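Local coordinates for FrnE protein (Deinococcus radiodurans, PDB 5CO3) that probably acts as a cytoplasmic disulfide oxidoreductase with a DsbA-like thioredoxin domain, making, breaking or reshuffling disulfide bonds through a pair of thiols, at residues 20-23 and 24-27; 127-130 and 131-135; 99-102 and 103-106. All coordinates share one frame; numbering follows the deposited sequence.

Contact 1 (20-23 and 24-27)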
loop_
_atom_site.group_PDB
_atom_site.type_symbol
_atom_site.label_atom_id
_atom_site.label_comp_id
_atom_site.label_asym_id
_atom_site.label_seq_id
_atom_site.Cartn_x
_atom_site.Cartn_y
_atom_site.Cartn_z
ATOM N N ILE A 20 -6.429 -0.184 1.526
ATOM C CA ILE A 20 -7.086 0.982 0.949
ATOM C C ILE A 20 -7.812 1.769 2.033
ATOM O O ILE A 20 -7.903 3.001 1.960
ATOM C CB ILE A 20 -8.068 0.556 -0.166
ATOM C CG1 ILE A 20 -7.280 -0.003 -1.349
ATOM C CG2 ILE A 20 -8.945 1.717 -0.616
ATOM C CD1 ILE A 20 -7.790 -1.293 -1.886
ATOM N N ALA A 21 -8.284 1.070 3.060
ATOM C CA ALA A 21 -9.018 1.741 4.139
ATOM C C ALA A 21 -8.130 2.436 5.173
ATOM O O ALA A 21 -8.644 3.031 6.114
ATOM C CB ALA A 21 -9.954 0.732 4.849
ATOM N N CYS A 22 -6.803 2.401 5.006
ATOM C CA CYS A 22 -5.918 2.982 6.015
ATOM C C CYS A 22 -5.364 4.337 5.579
ATOM O O CYS A 22 -4.652 4.420 4.587
ATOM C CB CYS A 22 -4.760 2.032 6.323
ATOM S SG CYS A 22 -3.613 2.681 7.564
ATOM N N PRO A 23 -5.732 5.415 6.284
ATOM C CA PRO A 23 -5.262 6.744 5.864
ATOM C C PRO A 23 -3.744 6.849 5.953
ATOM O O PRO A 23 -3.167 7.625 5.184
ATOM C CB PRO A 23 -5.946 7.695 6.851
ATOM C CG PRO A 23 -7.172 6.906 7.324
ATOM C CD PRO A 23 -6.683 5.488 7.412
ATOM N N TRP A 24 -3.112 6.069 6.828
ATOM C CA TRP A 24 -1.660 6.148 6.971
ATOM C C TRP A 24 -0.981 5.522 5.761
ATOM O O TRP A 24 0.153 5.861 5.435
ATOM C CB TRP A 24 -1.191 5.495 8.269
ATOM C CG TRP A 24 -1.483 6.361 9.450
ATOM C CD1 TRP A 24 -2.441 6.159 10.399
ATOM C CD2 TRP A 24 -0.833 7.593 9.791
ATOM N NE1 TRP A 24 -2.426 7.183 11.312
ATOM C CE2 TRP A 24 -1.442 8.075 10.968
ATOM C CE3 TRP A 24 0.214 8.332 9.220
ATOM C CZ2 TRP A 24 -1.045 9.261 11.585
ATOM C CZ3 TRP A 24 0.608 9.512 9.837
ATOM C CH2 TRP A 24 -0.019 9.964 11.006
ATOM N N CYS A 25 -1.689 4.639 5.060
ATOM C CA CYS A 25 -1.102 4.032 3.872
ATOM C C CYS A 25 -0.959 5.031 2.729
ATOM O O CYS A 25 -0.008 4.955 1.955
ATOM C CB CYS A 25 -1.930 2.819 3.435
ATOM S SG CYS A 25 -1.682 1.396 4.501
ATOM N N TYR A 26 -1.912 5.950 2.595
ATOM C CA TYR A 26 -1.808 6.959 1.554
ATOM C C TYR A 26 -0.665 7.918 1.915
ATOM O O TYR A 26 0.185 8.230 1.079
ATOM C CB TYR A 26 -3.129 7.705 1.396
ATOM C CG TYR A 26 -3.409 8.240 0.019
ATOM C CD1 TYR A 26 -2.438 8.232 -0.992
ATOM C CD2 TYR A 26 -4.670 8.746 -0.286
ATOM C CE1 TYR A 26 -2.717 8.739 -2.256
ATOM C CE2 TYR A 26 -4.954 9.247 -1.535
ATOM C CZ TYR A 26 -3.993 9.245 -2.511
ATOM O OH TYR A 26 -4.297 9.749 -3.749
ATOM N N ILE A 27 -0.649 8.359 3.172
ATOM C CA ILE A 27 0.453 9.173 3.692
ATOM C C ILE A 27 1.802 8.485 3.460
ATOM O O ILE A 27 2.759 9.114 2.986
ATOM C CB ILE A 27 0.261 9.472 5.187
ATOM C CG1 ILE A 27 -0.856 10.507 5.350
ATOM C CG2 ILE A 27 1.584 9.967 5.839
ATOM C CD1 ILE A 27 -1.512 10.542 6.743
#

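Contact 2 (127-130 and 131-135)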
loop_
_atom_site.group_PDB
_atom_site.type_symbol
_atom_site.label_atom_id
_atom_site.label_comp_id
_atom_site.label_asym_id
_atom_site.label_seq_id
_atom_site.Cartn_x
_atom_site.Cartn_y
_atom_site.Cartn_z
ATOM N N ALA A 127 -0.730 2.657 -10.055
ATOM C CA ALA A 127 -1.769 3.614 -10.445
ATOM C C ALA A 127 -3.158 3.201 -9.932
ATOM O O ALA A 127 -3.950 4.048 -9.539
ATOM C CB ALA A 127 -1.794 3.776 -11.952
ATOM N N MET A 128 -3.443 1.901 -9.947
ATOM C CA MET A 128 -4.710 1.403 -9.403
ATOM C C MET A 128 -4.775 1.641 -7.900
ATOM O O MET A 128 -5.803 2.084 -7.389
ATOM C CB MET A 128 -4.890 -0.085 -9.698
ATOM C CG MET A 128 -6.335 -0.575 -9.530
ATOM S SD MET A 128 -7.480 0.159 -10.735
ATOM C CE MET A 128 -8.335 1.377 -9.758
ATOM N N LYS A 129 -3.673 1.348 -7.202
ATOM C CA LYS A 129 -3.614 1.551 -5.754
ATOM C C LYS A 129 -3.866 3.020 -5.436
ATOM O O LYS A 129 -4.694 3.354 -4.590
ATOM C CB LYS A 129 -2.260 1.099 -5.182
ATOM C CG LYS A 129 -2.060 1.457 -3.712
ATOM C CD LYS A 129 -2.870 0.555 -2.787
ATOM C CE LYS A 129 -2.599 0.887 -1.330
ATOM N NZ LYS A 129 -3.345 -0.001 -0.390
ATOM N N GLU A 130 -3.148 3.891 -6.136
ATOM C CA GLU A 130 -3.299 5.335 -5.997
ATOM C C GLU A 130 -4.753 5.792 -6.192
ATOM O O GLU A 130 -5.298 6.527 -5.364
ATOM C CB GLU A 130 -2.378 6.035 -7.003
ATOM C CG GLU A 130 -2.562 7.541 -7.102
ATOM C CD GLU A 130 -1.914 8.285 -5.946
ATOM O OE1 GLU A 130 -1.006 7.721 -5.299
ATOM O OE2 GLU A 130 -2.316 9.432 -5.684
ATOM N N ARG A 131 -5.373 5.333 -7.281
ATOM C CA ARG A 131 -6.751 5.696 -7.605
ATOM C C ARG A 131 -7.715 5.275 -6.516
ATOM O O ARG A 131 -8.596 6.044 -6.140
ATOM C CB ARG A 131 -7.177 5.060 -8.927
ATOM C CG ARG A 131 -8.539 5.570 -9.421
ATOM C CD ARG A 131 -8.445 7.061 -9.744
ATOM N NE ARG A 131 -9.737 7.727 -9.939
ATOM C CZ ARG A 131 -10.479 8.243 -8.959
ATOM N NH1 ARG A 131 -10.094 8.127 -7.685
ATOM N NH2 ARG A 131 -11.617 8.855 -9.247
ATOM N N LEU A 132 -7.543 4.052 -6.008
ATOM C CA LEU A 132 -8.396 3.542 -4.941
ATOM C C LEU A 132 -8.213 4.321 -3.635
ATOM O O LEU A 132 -9.188 4.636 -2.960
ATOM C CB LEU A 132 -8.136 2.047 -4.718
ATOM C CG LEU A 132 -8.768 1.232 -5.839
ATOM C CD1 LEU A 132 -8.117 -0.138 -5.919
ATOM C CD2 LEU A 132 -10.296 1.107 -5.619
ATOM N N LEU A 133 -6.970 4.651 -3.297
ATOM C CA LEU A 133 -6.730 5.430 -2.085
ATOM C C LEU A 133 -7.440 6.784 -2.161
ATOM O O LEU A 133 -8.065 7.225 -1.194
ATOM C CB LEU A 133 -5.217 5.617 -1.853
ATOM C CG LEU A 133 -4.492 4.337 -1.408
ATOM C CD1 LEU A 133 -2.965 4.510 -1.527
ATOM C CD2 LEU A 133 -4.896 3.981 0.026
ATOM N N ARG A 134 -7.353 7.433 -3.319
ATOM C CA ARG A 134 -8.017 8.714 -3.518
ATOM C C ARG A 134 -9.543 8.566 -3.462
ATOM O O ARG A 134 -10.240 9.359 -2.826
ATOM C CB ARG A 134 -7.581 9.331 -4.853
ATOM C CG ARG A 134 -8.123 10.734 -5.101
ATOM C CD ARG A 134 -7.623 11.292 -6.435
ATOM N NE ARG A 134 -8.727 11.480 -7.370
ATOM C CZ ARG A 134 -8.692 11.174 -8.665
ATOM N NH1 ARG A 134 -7.593 10.658 -9.213
ATOM N NH2 ARG A 134 -9.764 11.390 -9.416
ATOM N N ALA A 135 -10.054 7.531 -4.120
ATOM C CA ALA A 135 -11.490 7.285 -4.130
ATOM C C ALA A 135 -12.025 7.087 -2.712
ATOM O O ALA A 135 -13.102 7.557 -2.374
ATOM C CB ALA A 135 -11.802 6.074 -4.982
#

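Contact 3 (99-102 and 103-106)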
loop_
_atom_site.group_PDB
_atom_site.type_symbol
_atom_site.label_atom_id
_atom_site.label_comp_id
_atom_site.label_asym_id
_atom_site.label_seq_id
_atom_site.Cartn_x
_atom_site.Cartn_y
_atom_site.Cartn_z
ATOM N N TYR A 99 -7.961 15.029 2.396
ATOM C CA TYR A 99 -8.896 14.013 2.890
ATOM C C TYR A 99 -10.284 14.581 3.167
ATOM O O TYR A 99 -10.443 15.759 3.527
ATOM C CB TYR A 99 -8.355 13.375 4.162
ATOM C CG TYR A 99 -7.193 12.405 3.984
ATOM C CD1 TYR A 99 -6.723 12.036 2.721
ATOM C CD2 TYR A 99 -6.571 11.859 5.100
ATOM C CE1 TYR A 99 -5.661 11.133 2.590
ATOM C CE2 TYR A 99 -5.534 10.960 4.986
ATOM C CZ TYR A 99 -5.076 10.601 3.725
ATOM O OH TYR A 99 -4.042 9.699 3.635
ATOM N N HIS A 100 -11.294 13.733 2.999
ATOM C CA HIS A 100 -12.651 14.080 3.409
ATOM C C HIS A 100 -13.265 12.911 4.170
ATOM O O HIS A 100 -14.029 12.104 3.623
ATOM C CB HIS A 100 -13.484 14.481 2.192
ATOM C CG HIS A 100 -12.966 15.706 1.499
ATOM N ND1 HIS A 100 -13.051 16.966 2.052
ATOM C CD2 HIS A 100 -12.339 15.862 0.307
ATOM C CE1 HIS A 100 -12.509 17.846 1.228
ATOM N NE2 HIS A 100 -12.068 17.202 0.163
ATOM N N PHE A 101 -12.905 12.813 5.441
ATOM C CA PHE A 101 -13.295 11.672 6.241
ATOM C C PHE A 101 -14.811 11.654 6.479
ATOM O O PHE A 101 -15.398 10.591 6.634
ATOM C CB PHE A 101 -12.558 11.674 7.567
ATOM C CG PHE A 101 -11.110 11.270 7.473
ATOM C CD1 PHE A 101 -10.695 10.290 6.578
ATOM C CD2 PHE A 101 -10.168 11.866 8.296
ATOM C CE1 PHE A 101 -9.363 9.906 6.508
ATOM C CE2 PHE A 101 -8.829 11.499 8.227
ATOM C CZ PHE A 101 -8.426 10.511 7.348
ATOM N N ASP A 102 -15.432 12.833 6.490
ATOM C CA ASP A 102 -16.886 12.944 6.672
ATOM C C ASP A 102 -17.654 12.258 5.539
ATOM O O ASP A 102 -18.846 11.969 5.687
ATOM C CB ASP A 102 -17.294 14.410 6.747
ATOM C CG ASP A 102 -16.757 15.207 5.571
ATOM O OD1 ASP A 102 -15.521 15.283 5.430
ATOM O OD2 ASP A 102 -17.554 15.737 4.777
ATOM N N ARG A 103 -16.981 12.003 4.414
ATOM C CA ARG A 103 -17.607 11.347 3.257
ATOM C C ARG A 103 -17.202 9.883 3.095
ATOM O O ARG A 103 -17.698 9.186 2.191
ATOM C CB ARG A 103 -17.264 12.105 1.964
ATOM C CG ARG A 103 -17.510 13.605 2.045
ATOM C CD ARG A 103 -17.839 14.199 0.681
ATOM N NE ARG A 103 -16.782 14.012 -0.314
ATOM C CZ ARG A 103 -15.986 14.981 -0.768
ATOM N NH1 ARG A 103 -16.112 16.228 -0.320
ATOM N NH2 ARG A 103 -15.064 14.704 -1.679
ATOM N N VAL A 104 -16.305 9.412 3.959
ATOM C CA VAL A 104 -15.748 8.071 3.832
ATOM C C VAL A 104 -16.835 7.000 3.939
ATOM O O VAL A 104 -17.693 7.051 4.828
ATOM C CB VAL A 104 -14.660 7.814 4.894
ATOM C CG1 VAL A 104 -14.465 6.321 5.149
ATOM C CG2 VAL A 104 -13.335 8.430 4.404
ATOM N N LYS A 105 -16.778 6.041 3.021
ATOM C CA LYS A 105 -17.706 4.898 3.040
ATOM C C LYS A 105 -16.964 3.697 3.594
ATOM O O LYS A 105 -15.976 3.239 3.003
ATOM C CB LYS A 105 -18.231 4.618 1.639
ATOM C CG LYS A 105 -18.862 5.830 0.983
ATOM C CD LYS A 105 -20.101 6.312 1.729
ATOM C CE LYS A 105 -20.821 7.401 0.917
ATOM N NZ LYS A 105 -19.913 8.590 0.660
ATOM N N LEU A 106 -17.413 3.199 4.745
ATOM C CA LEU A 106 -16.681 2.136 5.427
ATOM C C LEU A 106 -16.956 0.792 4.769
ATOM O O LEU A 106 -17.766 -0.008 5.254
ATOM C CB LEU A 106 -17.045 2.101 6.915
ATOM C CG LEU A 106 -16.614 3.325 7.728
ATOM C CD1 LEU A 106 -17.157 3.224 9.156
ATOM C CD2 LEU A 106 -15.104 3.462 7.737
HETATM O O HOH W 1 -17.566 8.898 7.202
HETATM O O HOH W 2 -16.553 17.121 2.407
#

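Contact 1 (20-23 and 24-27)
Cys22 and Cys25, the two ends of a thioredoxin-type Cys-Pro-Trp-Cys sequence at the start of helix 23-38, meet through their side chains. Cys25 SG lies 3.6 Å from Cys22 CB, while the two SG atoms stand 3.8 Å apart, too far for a disulfide. Different rotations bring them together: Cys22 swings its sulfur opposite the backbone N (chi1 180°), Cys25 opposite its carbonyl carbon (chi1 -75°). The tight part is the turn that joins them. Cys25 N donates to Cys22 O at 3.0 Å, and Pro23 O receives weak bonds from the N atoms of Tyr26 and Ile27. Proline suits this first turn, since it has no N-H to be satisfied and its ring restrains the backbone. The looser side belongs to Trp24: its CB packs 3.8 Å from Cys22 SG, but the partly exposed indole leads away, one face covered by Ile27 CD1 and its side chain touching Met88 and Thr91 of helix 78-93. Two thiols this close and unbonded would probably need only a modest shift to join, consistent with redox chemistry; the Cys22-Cys25 disulfide is indeed seen in another structure of this protein.

Contact 2 (127-130 and 131-135)
Lys129 and Leu133, one turn apart on helix 125-137, share the closest side-chain contact between 127-130 and 131-135, with Lys129 CE 3.6 Å from Leu133 CD1. This is regular alpha-helical i to i+4 packing: the long methylene chain of the lysine passes obliquely over the leucine branch. Met128 and Leu132 repeat the i to i+4 pairing beside it. The methionine chain starts out opposite the backbone N (chi1 -163°) and then bends twice, bringing its terminal CE back to 3.9 Å from Leu132 CG and equally near Arg131 CB. A flexible thioether suits such a folded course. Beneath the side chains the backbone sets the spacing: Leu133 N reaches Lys129 O at 2.9 Å, and Arg131, Leu132 and Arg134 make the same i to i+4 bonds to the carbonyls of Ala127, Met128 and Glu130.

Farther out, neighbouring helices hold these groups in place, Leu115 and Ala119 of helix 110-121 touching Met128 while Leu152 of helix 146-156 touches Leu132 and Arg131. The polar ends find partners beyond the helix: Lys129 NZ bonds to Ser18 and to a glycerol probably left from crystallisation, and Glu130 forms salt bridges with Lys29 and Arg30 and a hydrogen bond with Tyr26 OH. Arg131 pairs with Glu155 and Glu139, and Glu139 also takes Arg134, which probably lets the two guanidinium groups lie one over the other, with Arg134 NH2 3.1 Å above the plane of the Arg131 group and offset toward its rim.

Contact 3 (99-102 and 103-106)
A short 3-10 turn in the loop between helix 78-93 and strand 106-107 brings His100 and Arg103 side by side. Two backbone bonds shape it: Arg103 N donates to His100 O at 3.1 Å, and Val104 N to Phe101 O at 3.1 Å, the i to i+3 spacing that marks a 3-10 turn.

On the outer side of the turn the guanidinium of Arg103 lies flat on the imidazole, the centres 4.2 Å apart and the planes inclined by 21°. It is an offset stack, in which NH1 sits over one face of the ring toward its rim and NH2 comes 3.6 Å from His100 CD2. Both side chains leave the backbone with CG opposite their own carbonyl carbon, and the bend of the arginine at chi3 (-60°) helps to lay its end across the ring. With an alanine here in place of His100 the flat surface under Arg103 is gone, and its guanidinium, without a stacking partner, would probably turn more freely. Asp102 turns its carboxylate the same way without pairing directly with the arginine; a water joins the two, donating to Asp102 OD2 and accepting a weak bond from Arg103 NH1.

The inner side is apolar. Val104 CG2 meets the edge of the Phe101 ring, in its plane, 3.9 Å from CD1. Phenylalanine suits this buried place because its flat apolar ring packs against Leu85, Met88 and Thr89 of helix 78-93, while Val104 reaches Tyr136 of helix 125-137. Another water bridges two carbonyls of the turn, donating to Phe101 O at 2.8 Å and to Val104 O at 3.0 Å.

Overall arrangement
From the N terminus, the chain leaves strand 12-18 and enters contact 1, the turn opening helix 23-38. After strand 45-51 and helices 66-74 and 78-93 it reaches contact 3, a turn before strand 106-107, and then contact 2 within helix 125-137. Each is one continuous stretch closing only a local turn, so the three follow in series, none nested or crossing. Contact 1 touches both others: Pro23 O bonds to Tyr99 OH of contact 3, and Tyr26 OH to Glu130 OE2 of contact 2. Contacts 2 and 3 do not meet, their nearest atoms being about 6 Å apart. The CxxC helix start is thus tied to the loop at 99-106 and to helix 125-137.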